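Local coordinates for transcriptional regulator, MerR-family (Cupriavidus metallidurans CH34, PDB 5GPE), which regulates transcription as a MerR-family regulator that selectively recognises lead(II), probably by binding promoter DNA as a dimer, at the interface of chains A and B. Coordinates in Å, arbitrary orientation; residue numbers count along the deposited sequence, not the author numbering. Chains: chain A/B, Transcriptional regulator, MerR-family.

Contact 1: the interface of chains A and B. Residues chain A 92-93, 96; chain B 100, 103, 107.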
loop_
_atom_site.group_PDB
_atom_site.type_symbol
_atom_site.label_atom_id
_atom_site.label_comp_id
_atom_site.label_asym_id
_atom_site.label_seq_id
_atom_site.Cartn_x
_atom_site.Cartn_y
_atom_site.Cartn_z
ATOM N N VAL A 92 2.721 -1.542 -12.399
ATOM C CA VAL A 92 3.230 -0.237 -12.031
ATOM C C VAL A 92 2.671 0.864 -12.950
ATOM O O VAL A 92 2.339 1.954 -12.484
ATOM C CB VAL A 92 4.780 -0.224 -12.020
ATOM C CG1 VAL A 92 5.327 1.183 -11.851
ATOM C CG2 VAL A 92 5.288 -1.096 -10.881
ATOM N N ARG A 93 2.558 0.562 -14.234
ATOM C CA ARG A 93 2.011 1.512 -15.215
ATOM C C ARG A 93 0.545 1.853 -14.939
ATOM O O ARG A 93 0.143 3.007 -15.028
ATOM C CB ARG A 93 2.183 0.984 -16.632
ATOM C CG ARG A 93 3.620 1.061 -17.103
ATOM C CD ARG A 93 3.842 0.341 -18.419
ATOM N NE ARG A 93 5.216 0.543 -18.865
ATOM C CZ ARG A 93 5.819 -0.097 -19.864
ATOM N NH1 ARG A 93 5.199 -1.025 -20.578
ATOM N NH2 ARG A 93 7.078 0.202 -20.142
ATOM N N MET A 96 0.409 4.106 -11.818
ATOM C CA MET A 96 0.772 5.493 -12.168
ATOM C C MET A 96 -0.413 6.284 -12.775
ATOM O O MET A 96 -0.632 7.468 -12.451
ATOM C CB MET A 96 1.978 5.533 -13.103
ATOM C CG MET A 96 3.288 5.302 -12.345
ATOM S SD MET A 96 4.788 5.404 -13.328
ATOM C CE MET A 96 4.578 3.992 -14.417
ATOM N N ARG B 100 7.691 5.978 -11.141
ATOM C CA ARG B 100 8.262 6.121 -12.472
ATOM C C ARG B 100 9.708 5.606 -12.489
ATOM O O ARG B 100 10.126 4.908 -13.429
ATOM C CB ARG B 100 8.201 7.567 -12.962
ATOM C CG ARG B 100 8.855 7.808 -14.313
ATOM C CD ARG B 100 8.098 6.978 -15.335
ATOM N NE ARG B 100 6.737 7.527 -15.522
ATOM C CZ ARG B 100 5.777 6.995 -16.268
ATOM N NH1 ARG B 100 5.988 5.887 -16.959
ATOM N NH2 ARG B 100 4.600 7.603 -16.356
ATOM N N GLU B 103 9.522 1.874 -12.518
ATOM C CA GLU B 103 9.205 1.420 -13.874
ATOM C C GLU B 103 10.455 1.365 -14.769
ATOM O O GLU B 103 10.704 0.350 -15.417
ATOM C CB GLU B 103 8.164 2.320 -14.540
ATOM C CG GLU B 103 7.667 1.765 -15.877
ATOM C CD GLU B 103 7.476 2.821 -16.979
ATOM O OE1 GLU B 103 8.189 3.833 -16.914
ATOM O OE2 GLU B 103 6.697 2.645 -17.963
ATOM N N MET B 107 12.209 -1.941 -16.393
ATOM C CA MET B 107 12.447 -2.012 -17.846
ATOM C C MET B 107 13.902 -2.393 -18.161
ATOM O O MET B 107 14.174 -3.204 -19.046
ATOM C CB MET B 107 12.086 -0.683 -18.518
ATOM C CG MET B 107 10.573 -0.432 -18.561
ATOM S SD MET B 107 10.152 1.259 -19.054
ATOM C CE MET B 107 10.596 1.178 -20.797
#
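OE2 at the end of B:Glu103 meets the NE side of the A:Arg93 guanidinium in a salt bridge between the two long helices 79-111, the side chains crossing at about a right angle. The bond runs from A:Arg93 NE to OE2 of the B:Glu103 carboxylate, 2.7 Å long. It is nearly straight, 163° at the hydrogen. OE2 lies in the guanidinium plane and offers its anti lone pair, the one turned away from OE1. The two flat groups are steeply turned against each other, with their planes 78° apart. NH2 of A:Arg93 adds a weak hydrogen bond to the same oxygen. A:Arg93 NH2 also touches the thioether SD of B:Met107 at 3.4 Å, so the sulfur flanks the tip of the guanidinium.

A second contact lies one turn further along chain A and one turn earlier on chain B. A:Met96 lays its sulfur over a face of the B:Arg100 guanidinium. A:Met96 SD sits above the centre of the group, 3.5 Å from B:Arg100 CZ. The methyl then points on towards B:Glu103, with A:Met96 CE 4.0 Å from B:Glu103 CB. A:Val92 brings CG1 to the same CB, so aliphatic contacts pad the root of the glutamate.

Within chain B, B:Arg100 also braces the carboxylate. B:Arg100 NH1 gives a hydrogen bond of 3.0 Å to B:Glu103 OE1. It comes from above the carboxylate plane, although OE1 lies in the guanidinium plane. B:Arg100 can do this because its chain folds back at chi2 (62°) and again at chi3. B:Glu103 thus holds one arginine on each oxygen. The carboxylate probably eases the repulsion between the two guanidinium groups, and the two arginines would favour its ionised form.

This patch is part of the antiparallel coiled coil of the MerR-family dimer. Its charged and thioether contacts probably help hold the two helices together, and the two-fold axis repeats them.

Contact 2: the interface of chains A and B. Residues chain A 70, 73-78; chain B 118-120.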
loop_
_atom_site.group_PDB
_atom_site.type_symbol
_atom_site.label_atom_id
_atom_site.label_comp_id
_atom_site.label_asym_id
_atom_site.label_seq_id
_atom_site.Cartn_x
_atom_site.Cartn_y
_atom_site.Cartn_z
ATOM N N LEU A 70 13.146 -20.977 -9.349
ATOM C CA LEU A 70 13.779 -21.022 -10.674
ATOM C C LEU A 70 15.301 -20.983 -10.568
ATOM O O LEU A 70 15.977 -21.700 -11.282
ATOM C CB LEU A 70 13.243 -19.906 -11.577
ATOM C CG LEU A 70 11.787 -20.158 -11.997
ATOM C CD1 LEU A 70 11.073 -18.870 -12.371
ATOM C CD2 LEU A 70 11.706 -21.188 -13.122
ATOM N N ARG A 73 16.879 -24.284 -9.773
ATOM C CA ARG A 73 16.709 -25.286 -10.829
ATOM C C ARG A 73 17.244 -24.715 -12.130
ATOM O O ARG A 73 16.468 -24.290 -12.993
ATOM C CB ARG A 73 15.234 -25.641 -10.962
ATOM C CG ARG A 73 14.814 -26.377 -9.715
ATOM C CD ARG A 73 13.351 -26.748 -9.663
ATOM N NE ARG A 73 12.928 -27.390 -8.408
ATOM C CZ ARG A 73 12.661 -26.771 -7.250
ATOM N NH1 ARG A 73 12.790 -25.450 -7.112
ATOM N NH2 ARG A 73 12.269 -27.489 -6.198
ATOM N N PRO A 74 18.579 -24.676 -12.266
ATOM C CA PRO A 74 19.214 -24.037 -13.420
ATOM C C PRO A 74 18.847 -24.643 -14.780
ATOM O O PRO A 74 18.969 -23.964 -15.795
ATOM C CB PRO A 74 20.718 -24.191 -13.131
ATOM C CG PRO A 74 20.826 -25.215 -12.050
ATOM C CD PRO A 74 19.562 -25.135 -11.265
ATOM N N GLU A 75 18.388 -25.893 -14.789
ATOM C CA GLU A 75 17.983 -26.586 -16.022
ATOM C C GLU A 75 16.635 -26.137 -16.603
ATOM O O GLU A 75 16.353 -26.457 -17.759
ATOM C CB GLU A 75 17.982 -28.127 -15.793
ATOM C CG GLU A 75 16.788 -28.720 -15.018
ATOM C CD GLU A 75 16.793 -28.454 -13.505
ATOM O OE1 GLU A 75 17.721 -27.791 -12.984
ATOM O OE2 GLU A 75 15.826 -28.871 -12.826
ATOM N N LEU A 76 15.806 -25.446 -15.808
ATOM C CA LEU A 76 14.451 -25.021 -16.249
ATOM C C LEU A 76 14.492 -23.788 -17.132
ATOM O O LEU A 76 15.415 -22.982 -17.047
ATOM C CB LEU A 76 13.539 -24.718 -15.055
ATOM C CG LEU A 76 13.235 -25.853 -14.074
ATOM C CD1 LEU A 76 12.432 -25.344 -12.890
ATOM C CD2 LEU A 76 12.512 -27.002 -14.763
ATOM N N GLY A 77 13.504 -23.668 -18.020
ATOM C CA GLY A 77 13.412 -22.523 -18.901
ATOM C C GLY A 77 13.202 -21.284 -18.068
ATOM O O GLY A 77 12.560 -21.352 -17.013
ATOM N N CYS A 78 13.752 -20.158 -18.521
ATOM C CA CYS A 78 13.602 -18.900 -17.777
ATOM C C CYS A 78 12.542 -17.921 -18.327
ATOM O O CYS A 78 12.437 -16.799 -17.828
ATOM C CB CYS A 78 14.950 -18.203 -17.620
ATOM S SG CYS A 78 15.556 -17.400 -19.121
ATOM N N THR B 118 17.872 -20.786 -20.468
ATOM C CA THR B 118 17.655 -21.544 -19.258
ATOM C C THR B 118 17.859 -20.625 -18.057
ATOM O O THR B 118 18.449 -19.536 -18.168
ATOM C CB THR B 118 18.653 -22.699 -19.135
ATOM O OG1 THR B 118 19.975 -22.156 -19.048
ATOM C CG2 THR B 118 18.558 -23.623 -20.339
ATOM N N SER B 119 17.357 -21.086 -16.918
ATOM C CA SER B 119 17.512 -20.400 -15.633
ATOM C C SER B 119 18.978 -20.115 -15.312
ATOM O O SER B 119 19.313 -19.024 -14.859
ATOM C CB SER B 119 16.874 -21.231 -14.519
ATOM O OG SER B 119 17.255 -20.749 -13.248
ATOM N N ARG B 120 19.844 -21.087 -15.585
ATOM C CA ARG B 120 21.305 -20.909 -15.416
ATOM C C ARG B 120 21.846 -19.671 -16.152
ATOM O O ARG B 120 22.709 -18.986 -15.640
ATOM C CB ARG B 120 22.062 -22.153 -15.900
ATOM C CG ARG B 120 23.543 -22.141 -15.566
ATOM C CD ARG B 120 24.252 -23.350 -16.149
ATOM N NE ARG B 120 23.691 -24.656 -15.760
ATOM C CZ ARG B 120 23.924 -25.291 -14.596
ATOM N NH1 ARG B 120 24.722 -24.783 -13.642
ATOM N NH2 ARG B 120 23.344 -26.471 -14.380
#
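A:Gly77 and B:Thr118 form an antiparallel beta bridge, and beside it the backbones are tied by two bonds: B:Ser119 N donates to A:Leu76 O at 2.7 Å, nearly along the C=O axis, and B:Arg120 N donates to A:Pro74 O at 3.0 Å. The A side is the end of helix 61-71 and the turn that leads to helix 79-111. The B side is the start of the 3-10 helix 119-121.

B:Ser119 points its hydroxyl into the chain A turn. Its OG lies anti to its own backbone N (chi1 167°) and extends to the carbonyl of A:Leu70, at the end of helix 61-71. The bond from B:Ser119 OG to A:Leu70 O is short, 2.5 Å. OG stands above the carbonyl plane, 56° out of it, rather than on a lone pair. With its backbone N and its hydroxyl, B:Ser119 therefore grips two carbonyls of chain A.

A:Pro74 supplies the main apolar surface. Its ring edge, CB and CG, packs against B:Arg120. A:Pro74 CB sits over the centre of one guanidinium face, 3.7 Å from B:Arg120 CZ. B:Arg120 presents this face by bending at chi3 (-56°), which brings the head back over the proline. Its CB also touches the proline CB, so the arginine covers the ring with both its root and its tip. A:Glu75 may add a weak, longer-range attraction to this guanidinium.

At the other end of the turn lies A:Cys78, in this family a likely lead ligand lent to the partner subunit's site. It runs alongside the B:Thr118 carbonyl, its sulfur A:Cys78 SG 3.7 Å from B:Thr118 O.

The C-alpha centres of contact 1 and contact 2 lie about 27 Å apart, and the contacts share no residues. In chain A the two are joined by helix 79-111: contact 2 uses the turn just before it and contact 1 a stretch midway along it. In chain B, contact 1 lies on the same long helix and contact 2 beyond its end. The antiparallel helices thus carry the C-terminal segment of one subunit to the DNA-binding half of the other. Lead(II) is bound by B:Cys113 and B:Cys122, on either side of the contact 2 segment, so this junction may help pass the metal signal between subunits.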